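Local coordinates for protein glucokinase (PDB 3VOV) that phosphorylates glucose and probably other hexoses at the expense of ATP, as a zinc-containing hexokinase of the ROK family, at residues K2-D7 / A15-G20; G58-L63 / P101-N106. All coordinates share one frame; numbering follows the deposited sequence.

Interaction 1 of 2, residues K2-D7 / A15-G20; sequences KVVGLD and AGVFDG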
ATOM      1  N   LYS B   2     -21.778  34.739 -30.612  1.00 28.88           N
ATOM      2  CA  LYS B   2     -20.321  34.726 -30.619  1.00 27.98           C
ATOM      3  C   LYS B   2     -19.782  35.119 -29.265  1.00 26.18           C
ATOM      4  O   LYS B   2     -20.341  36.013 -28.615  1.00 25.90           O
ATOM      5  CB  LYS B   2     -19.753  35.740 -31.642  1.00 28.62           C
ATOM      6  CG  LYS B   2     -19.548  35.199 -33.087  1.00 32.39           C
ATOM      7  CD  LYS B   2     -20.767  34.472 -33.584  1.00 32.63           C
ATOM      8  CE  LYS B   2     -20.889  34.492 -35.109  1.00 36.85           C
ATOM      9  NZ  LYS B   2     -22.355  34.348 -35.402  1.00 38.10           N
ATOM     10  N   VAL B   3     -18.694  34.463 -28.851  1.00 23.34           N
ATOM     11  CA  VAL B   3     -17.931  34.897 -27.667  1.00 22.27           C
ATOM     12  C   VAL B   3     -16.481  34.977 -28.049  1.00 20.98           C
ATOM     13  O   VAL B   3     -16.146  34.669 -29.177  1.00 20.49           O
ATOM     14  CB  VAL B   3     -18.093  33.917 -26.472  1.00 21.41           C
ATOM     15  CG1 VAL B   3     -19.566  33.795 -26.103  1.00 21.78           C
ATOM     16  CG2 VAL B   3     -17.495  32.507 -26.842  1.00 18.56           C
ATOM     17  N   VAL B   4     -15.633  35.385 -27.102  1.00 20.21           N
ATOM     18  CA  VAL B   4     -14.187  35.364 -27.255  1.00 20.40           C
ATOM     19  C   VAL B   4     -13.629  34.416 -26.195  1.00 20.50           C
ATOM     20  O   VAL B   4     -14.052  34.492 -25.058  1.00 19.66           O
ATOM     21  CB  VAL B   4     -13.584  36.751 -27.020  1.00 21.22           C
ATOM     22  CG1 VAL B   4     -12.063  36.681 -26.972  1.00 23.37           C
ATOM     23  CG2 VAL B   4     -14.081  37.745 -28.134  1.00 23.81           C
ATOM     24  N   GLY B   5     -12.751  33.483 -26.597  1.00 19.13           N
ATOM     25  CA  GLY B   5     -12.027  32.673 -25.634  1.00 18.41           C
ATOM     26  C   GLY B   5     -10.646  33.252 -25.424  1.00 17.19           C
ATOM     27  O   GLY B   5     -10.055  33.796 -26.357  1.00 18.15           O
ATOM     28  N   LEU B   6     -10.132  33.128 -24.208  1.00 16.48           N
ATOM     29  CA  LEU B   6      -8.746  33.487 -23.896  1.00 16.95           C
ATOM     30  C   LEU B   6      -8.132  32.345 -23.099  1.00 18.18           C
ATOM     31  O   LEU B   6      -8.795  31.791 -22.197  1.00 18.49           O
ATOM     32  CB  LEU B   6      -8.687  34.770 -23.037  1.00 17.63           C
ATOM     33  CG  LEU B   6      -9.142  36.081 -23.663  1.00 18.77           C
ATOM     34  CD1 LEU B   6      -9.391  37.226 -22.638  1.00 16.69           C
ATOM     35  CD2 LEU B   6      -8.038  36.485 -24.664  1.00 19.52           C
ATOM     36  N   ASP B   7      -6.887  31.981 -23.395  1.00 18.27           N
ATOM     37  CA  ASP B   7      -6.209  30.928 -22.616  1.00 19.60           C
ATOM     38  C   ASP B   7      -4.912  31.556 -22.113  1.00 21.08           C
ATOM     39  O   ASP B   7      -4.045  31.913 -22.932  1.00 21.29           O
ATOM     40  CB  ASP B   7      -5.950  29.658 -23.474  1.00 20.46           C
ATOM     41  CG  ASP B   7      -5.447  28.454 -22.633  1.00 21.61           C
ATOM     42  OD1 ASP B   7      -5.701  28.393 -21.399  1.00 26.91           O
ATOM     43  OD2 ASP B   7      -4.787  27.548 -23.184  1.00 24.96           O
ATOM     44  N   ALA B  15      -6.012  33.742 -27.961  1.00 18.84           N
ATOM     45  CA  ALA B  15      -7.316  34.348 -28.023  1.00 18.51           C
ATOM     46  C   ALA B  15      -8.051  33.947 -29.309  1.00 19.54           C
ATOM     47  O   ALA B  15      -7.406  33.728 -30.336  1.00 20.22           O
ATOM     48  CB  ALA B  15      -7.185  35.908 -27.927  1.00 18.56           C
ATOM     49  N   GLY B  16      -9.369  33.847 -29.266  1.00 18.77           N
ATOM     50  CA  GLY B  16     -10.093  33.676 -30.520  1.00 19.83           C
ATOM     51  C   GLY B  16     -11.552  33.881 -30.315  1.00 20.35           C
ATOM     52  O   GLY B  16     -12.059  33.582 -29.230  1.00 19.63           O
ATOM     53  N   VAL B  17     -12.213  34.432 -31.343  1.00 19.91           N
ATOM     54  CA  VAL B  17     -13.677  34.470 -31.423  1.00 19.87           C
ATOM     55  C   VAL B  17     -14.140  33.051 -31.704  1.00 20.06           C
ATOM     56  O   VAL B  17     -13.425  32.294 -32.365  1.00 20.84           O
ATOM     57  CB  VAL B  17     -14.188  35.472 -32.517  1.00 19.92           C
ATOM     58  CG1 VAL B  17     -15.699  35.435 -32.648  1.00 20.21           C
ATOM     59  CG2 VAL B  17     -13.735  36.922 -32.186  1.00 20.08           C
ATOM     60  N   PHE B  18     -15.273  32.669 -31.137  1.00 18.62           N
ATOM     61  CA  PHE B  18     -15.715  31.300 -31.169  1.00 19.43           C
ATOM     62  C   PHE B  18     -17.193  31.367 -31.431  1.00 20.42           C
ATOM     63  O   PHE B  18     -17.865  32.194 -30.833  1.00 20.78           O
ATOM     64  CB  PHE B  18     -15.486  30.659 -29.795  1.00 17.60           C
ATOM     65  CG  PHE B  18     -15.995  29.255 -29.664  1.00 18.09           C
ATOM     66  CD1 PHE B  18     -15.359  28.206 -30.330  1.00 14.62           C
ATOM     67  CD2 PHE B  18     -17.101  28.973 -28.852  1.00 17.16           C
ATOM     68  CE1 PHE B  18     -15.822  26.911 -30.198  1.00 16.87           C
ATOM     69  CE2 PHE B  18     -17.544  27.707 -28.677  1.00 18.37           C
ATOM     70  CZ  PHE B  18     -16.911  26.633 -29.375  1.00 16.31           C
ATOM     71  N   ASP B  19     -17.717  30.463 -32.258  1.00 20.58           N
ATOM     72  CA  ASP B  19     -19.138  30.553 -32.624  1.00 21.61           C
ATOM     73  C   ASP B  19     -20.025  29.468 -32.032  1.00 22.13           C
ATOM     74  O   ASP B  19     -21.227  29.362 -32.389  1.00 23.68           O
ATOM     75  CB  ASP B  19     -19.285  30.586 -34.138  1.00 22.71           C
ATOM     76  CG  ASP B  19     -18.904  29.262 -34.793  1.00 24.09           C
ATOM     77  OD1 ASP B  19     -18.701  28.235 -34.085  1.00 21.45           O
ATOM     78  OD2 ASP B  19     -18.811  29.253 -36.033  1.00 24.11           O
ATOM     79  N   GLY B  20     -19.465  28.693 -31.098  1.00 21.02           N
ATOM     80  CA  GLY B  20     -20.194  27.605 -30.459  1.00 21.13           C
ATOM     81  C   GLY B  20     -19.656  26.275 -30.946  1.00 23.17           C
ATOM     82  O   GLY B  20     -19.793  25.256 -30.239  1.00 22.61           O
TER
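The N-terminal beta hairpin supplies this contact, strand 3-7 running antiparallel to strand 15-18 at 152° between their directions. Two hydrogen-bonded pairs carry the backbone ladder. Val3 N reaches Phe18 O over 3.1 Å, nearly along the C=O axis, whereas the return bond from Phe18 N to Val3 O (2.9 Å) arrives from above the carbonyl plane. Gly5 and Gly16 repeat the exchange, with Gly5 N to Gly16 O the shortest of the four at 2.7 Å. Such a hairpin opens the actin-like ATPase fold to which ROK kinases belong, and its two faces are packed differently. On one, Leu6 CD2 presses on Ala15 CB at 3.4 Å, tighter than usual for two carbons, and Val4 CG2 meets Val17 CG2 at 4.1 Å as the two valines cross obliquely; helix 36-54 covers Val4, Ala15 and Val17. On the other, Val3 and Phe18 lie side by side, and Val3 CG2 stands 4.0 Å from Phe18 CB and lies at the ring's edge near CD2. With CG anti to the backbone N (chi1 176°), Phe18 sends its ring away from Val3's strand to helix 284-299. Beyond the ladder, the Lys2 side chain crosses Val17 obliquely, CG lying 3.9 Å from Val17 CG1.

Interaction 2 of 2, residues G58-L63 / P101-N106; sequences GEAIGL and PVFLEN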
ATOM      1  N   GLY B  58     -17.392  39.530 -29.671  1.00 33.72           N
ATOM      2  CA  GLY B  58     -18.033  38.525 -28.835  1.00 31.23           C
ATOM      3  C   GLY B  58     -18.963  39.177 -27.830  1.00 30.95           C
ATOM      4  O   GLY B  58     -18.739  40.332 -27.419  1.00 31.38           O
ATOM      5  N   GLU B  59     -20.004  38.474 -27.414  1.00 29.06           N
ATOM      6  CA  GLU B  59     -20.802  39.019 -26.320  1.00 29.22           C
ATOM      7  C   GLU B  59     -20.397  38.667 -24.890  1.00 27.09           C
ATOM      8  O   GLU B  59     -20.986  39.179 -23.930  1.00 26.61           O
ATOM      9  CB  GLU B  59     -22.303  38.849 -26.524  1.00 31.19           C
ATOM     10  CG  GLU B  59     -22.828  37.566 -27.034  1.00 35.50           C
ATOM     11  CD  GLU B  59     -24.282  37.756 -27.438  1.00 42.45           C
ATOM     12  OE1 GLU B  59     -24.527  38.336 -28.517  1.00 45.55           O
ATOM     13  OE2 GLU B  59     -25.177  37.337 -26.674  1.00 45.07           O
ATOM     14  N   ALA B  60     -19.368  37.831 -24.753  1.00 24.28           N
ATOM     15  CA  ALA B  60     -18.832  37.463 -23.447  1.00 21.89           C
ATOM     16  C   ALA B  60     -17.425  36.959 -23.687  1.00 21.36           C
ATOM     17  O   ALA B  60     -17.064  36.599 -24.828  1.00 19.05           O
ATOM     18  CB  ALA B  60     -19.662  36.386 -22.781  1.00 21.79           C
ATOM     19  N   ILE B  61     -16.624  36.943 -22.619  1.00 18.54           N
ATOM     20  CA  ILE B  61     -15.284  36.443 -22.752  1.00 18.90           C
ATOM     21  C   ILE B  61     -15.129  35.254 -21.794  1.00 19.52           C
ATOM     22  O   ILE B  61     -15.611  35.307 -20.651  1.00 19.31           O
ATOM     23  CB  ILE B  61     -14.299  37.561 -22.419  1.00 19.73           C
ATOM     24  CG1 ILE B  61     -14.402  38.675 -23.488  1.00 21.09           C
ATOM     25  CG2 ILE B  61     -12.874  37.016 -22.280  1.00 16.51           C
ATOM     26  CD1 ILE B  61     -13.341  39.736 -23.353  1.00 24.06           C
ATOM     27  N   GLY B  62     -14.500  34.181 -22.262  1.00 18.23           N
ATOM     28  CA  GLY B  62     -14.150  33.080 -21.365  1.00 18.09           C
ATOM     29  C   GLY B  62     -12.647  33.077 -21.229  1.00 17.53           C
ATOM     30  O   GLY B  62     -11.928  33.248 -22.229  1.00 17.80           O
ATOM     31  N   LEU B  63     -12.181  32.955 -19.990  1.00 17.49           N
ATOM     32  CA  LEU B  63     -10.748  33.003 -19.669  1.00 16.72           C
ATOM     33  C   LEU B  63     -10.306  31.794 -18.862  1.00 17.65           C
ATOM     34  O   LEU B  63     -10.765  31.583 -17.698  1.00 16.64           O
ATOM     35  CB  LEU B  63     -10.423  34.280 -18.881  1.00 17.70           C
ATOM     36  CG  LEU B  63      -8.980  34.357 -18.304  1.00 17.11           C
ATOM     37  CD1 LEU B  63      -7.896  34.398 -19.427  1.00 12.34           C
ATOM     38  CD2 LEU B  63      -8.859  35.645 -17.426  1.00 17.73           C
ATOM     39  N   PRO B 101     -19.032  40.698 -20.014  1.00 23.21           N
ATOM     40  CA  PRO B 101     -18.904  39.774 -18.876  1.00 23.06           C
ATOM     41  C   PRO B 101     -17.780  38.757 -19.155  1.00 22.03           C
ATOM     42  O   PRO B 101     -17.560  38.357 -20.311  1.00 20.58           O
ATOM     43  CB  PRO B 101     -20.285  39.102 -18.804  1.00 23.55           C
ATOM     44  CG  PRO B 101     -20.803  39.167 -20.205  1.00 23.68           C
ATOM     45  CD  PRO B 101     -20.286  40.495 -20.757  1.00 23.33           C
ATOM     46  N   VAL B 102     -17.038  38.421 -18.107  1.00 21.23           N
ATOM     47  CA  VAL B 102     -15.913  37.508 -18.177  1.00 19.90           C
ATOM     48  C   VAL B 102     -16.248  36.294 -17.298  1.00 20.75           C
ATOM     49  O   VAL B 102     -16.707  36.460 -16.153  1.00 20.24           O
ATOM     50  CB  VAL B 102     -14.626  38.193 -17.657  1.00 19.66           C
ATOM     51  CG1 VAL B 102     -13.508  37.174 -17.485  1.00 20.15           C
ATOM     52  CG2 VAL B 102     -14.183  39.311 -18.591  1.00 19.51           C
ATOM     53  N   PHE B 103     -16.009  35.094 -17.841  1.00 19.71           N
ATOM     54  CA  PHE B 103     -16.229  33.837 -17.136  1.00 20.69           C
ATOM     55  C   PHE B 103     -14.896  33.083 -17.016  1.00 21.11           C
ATOM     56  O   PHE B 103     -14.260  32.760 -18.016  1.00 21.42           O
ATOM     57  CB  PHE B 103     -17.297  32.999 -17.882  1.00 21.05           C
ATOM     58  CG  PHE B 103     -18.661  33.671 -17.955  1.00 22.40           C
ATOM     59  CD1 PHE B 103     -19.539  33.590 -16.879  1.00 25.41           C
ATOM     60  CD2 PHE B 103     -19.038  34.405 -19.087  1.00 22.99           C
ATOM     61  CE1 PHE B 103     -20.799  34.217 -16.929  1.00 27.72           C
ATOM     62  CE2 PHE B 103     -20.296  35.047 -19.160  1.00 24.29           C
ATOM     63  CZ  PHE B 103     -21.185  34.941 -18.081  1.00 26.80           C
ATOM     64  N   LEU B 104     -14.462  32.838 -15.782  1.00 20.77           N
ATOM     65  CA  LEU B 104     -13.180  32.207 -15.505  1.00 21.03           C
ATOM     66  C   LEU B 104     -13.319  30.688 -15.453  1.00 20.27           C
ATOM     67  O   LEU B 104     -14.337  30.172 -15.003  1.00 18.95           O
ATOM     68  CB  LEU B 104     -12.733  32.603 -14.106  1.00 22.36           C
ATOM     69  CG  LEU B 104     -12.443  34.058 -13.796  1.00 27.40           C
ATOM     70  CD1 LEU B 104     -11.623  34.081 -12.494  1.00 31.01           C
ATOM     71  CD2 LEU B 104     -11.671  34.722 -14.908  1.00 30.43           C
ATOM     72  N   GLU B 105     -12.276  29.977 -15.851  1.00 18.29           N
ATOM     73  CA  GLU B 105     -12.304  28.540 -15.713  1.00 18.10           C
ATOM     74  C   GLU B 105     -10.870  28.047 -15.539  1.00 18.20           C
ATOM     75  O   GLU B 105      -9.923  28.652 -16.050  1.00 17.84           O
ATOM     76  CB  GLU B 105     -12.987  27.900 -16.922  1.00 18.12           C
ATOM     77  CG  GLU B 105     -13.164  26.333 -16.837  1.00 17.75           C
ATOM     78  CD  GLU B 105     -13.904  25.898 -15.594  1.00 17.90           C
ATOM     79  OE1 GLU B 105     -13.262  25.758 -14.510  1.00 18.48           O
ATOM     80  OE2 GLU B 105     -15.129  25.677 -15.699  1.00 19.95           O
ATOM     81  N   ASN B 106     -10.717  26.992 -14.757  1.00 19.70           N
ATOM     82  CA  ASN B 106      -9.429  26.323 -14.597  1.00 20.00           C
ATOM     83  C   ASN B 106      -9.062  25.669 -15.948  1.00 19.31           C
ATOM     84  O   ASN B 106      -9.933  25.147 -16.655  1.00 17.12           O
ATOM     85  CB  ASN B 106      -9.581  25.303 -13.459  1.00 21.79           C
ATOM     86  CG  ASN B 106      -8.656  24.148 -13.594  1.00 27.25           C
ATOM     87  OD1 ASN B 106      -7.445  24.278 -13.350  1.00 37.00           O
ATOM     88  ND2 ASN B 106      -9.192  22.999 -13.958  1.00 29.98           N
TER
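Leu63 and Leu104 stand side by side and point the same way from two parallel strands, their CD2 methyls 3.9 Å apart. They start from different torsions: Leu63 holds CG anti to its backbone N (chi1 172°), Leu104 anti to its carbonyl carbon (chi1 -63°), which carries the Leu104 end nearer to its partner. Ile61 and Val102 continue this face, Ile61 CB lying 4.2 Å from Val102 CG2. From the other face of the sheet rises the Phe103 ring; Ala60 CB meets its edge in the ring plane, 3.9 Å from Phe103 CE2, and touches Pro101 CG at 4.0 Å. The backbones alternate as parallel strands do: Ile61 N binds Pro101 O, Phe103 N binds Ile61 O at 2.8 Å, Leu63 N binds Phe103 O in a nearly straight bond (170°), and Glu105 N reaches Leu63 O from above its carbonyl plane. Glu105 turns its carboxylate away from strand 61-63; OE1 takes Asn106 N at 2.8 Å through its anti lone pair, just where helix 107-118 begins, and OE2 forms a salt bridge with Arg148. Helix 90-98 packs on Ile61, Leu63 and Val102, helix 284-299 on Ala60, Phe103 and Glu105, and strand 3-8 borders strand 61-65 on its other side.

Overall arrangement
Both interactions belong to one five-stranded mixed sheet, ordered 27-30, 12-18, 3-8, 61-65, 102-106, and their centres are about 9 Å apart. Interaction 1 closes before interaction 2 opens along the chain. Strands 3-8 and 61-65 join them: Leu6 N lies 2.7 Å from Gly62 O and Lys2 O 2.8 Å from Glu59 N, both probable hydrogen bonds, and Leu6 CD1 packs on Ile61 CG2 at 3.5 Å. Across the sheet, strand 3-8 is thus antiparallel to 12-18 on one side and parallel to 61-65 on the other. Helix 284-299 touches both contacts, bringing the chain's C-terminal end against this sheet. The same 3-2-1-4-5 strand order recurs in the second five-stranded sheet, consistent with the duplicated architecture of actin-like ATPases.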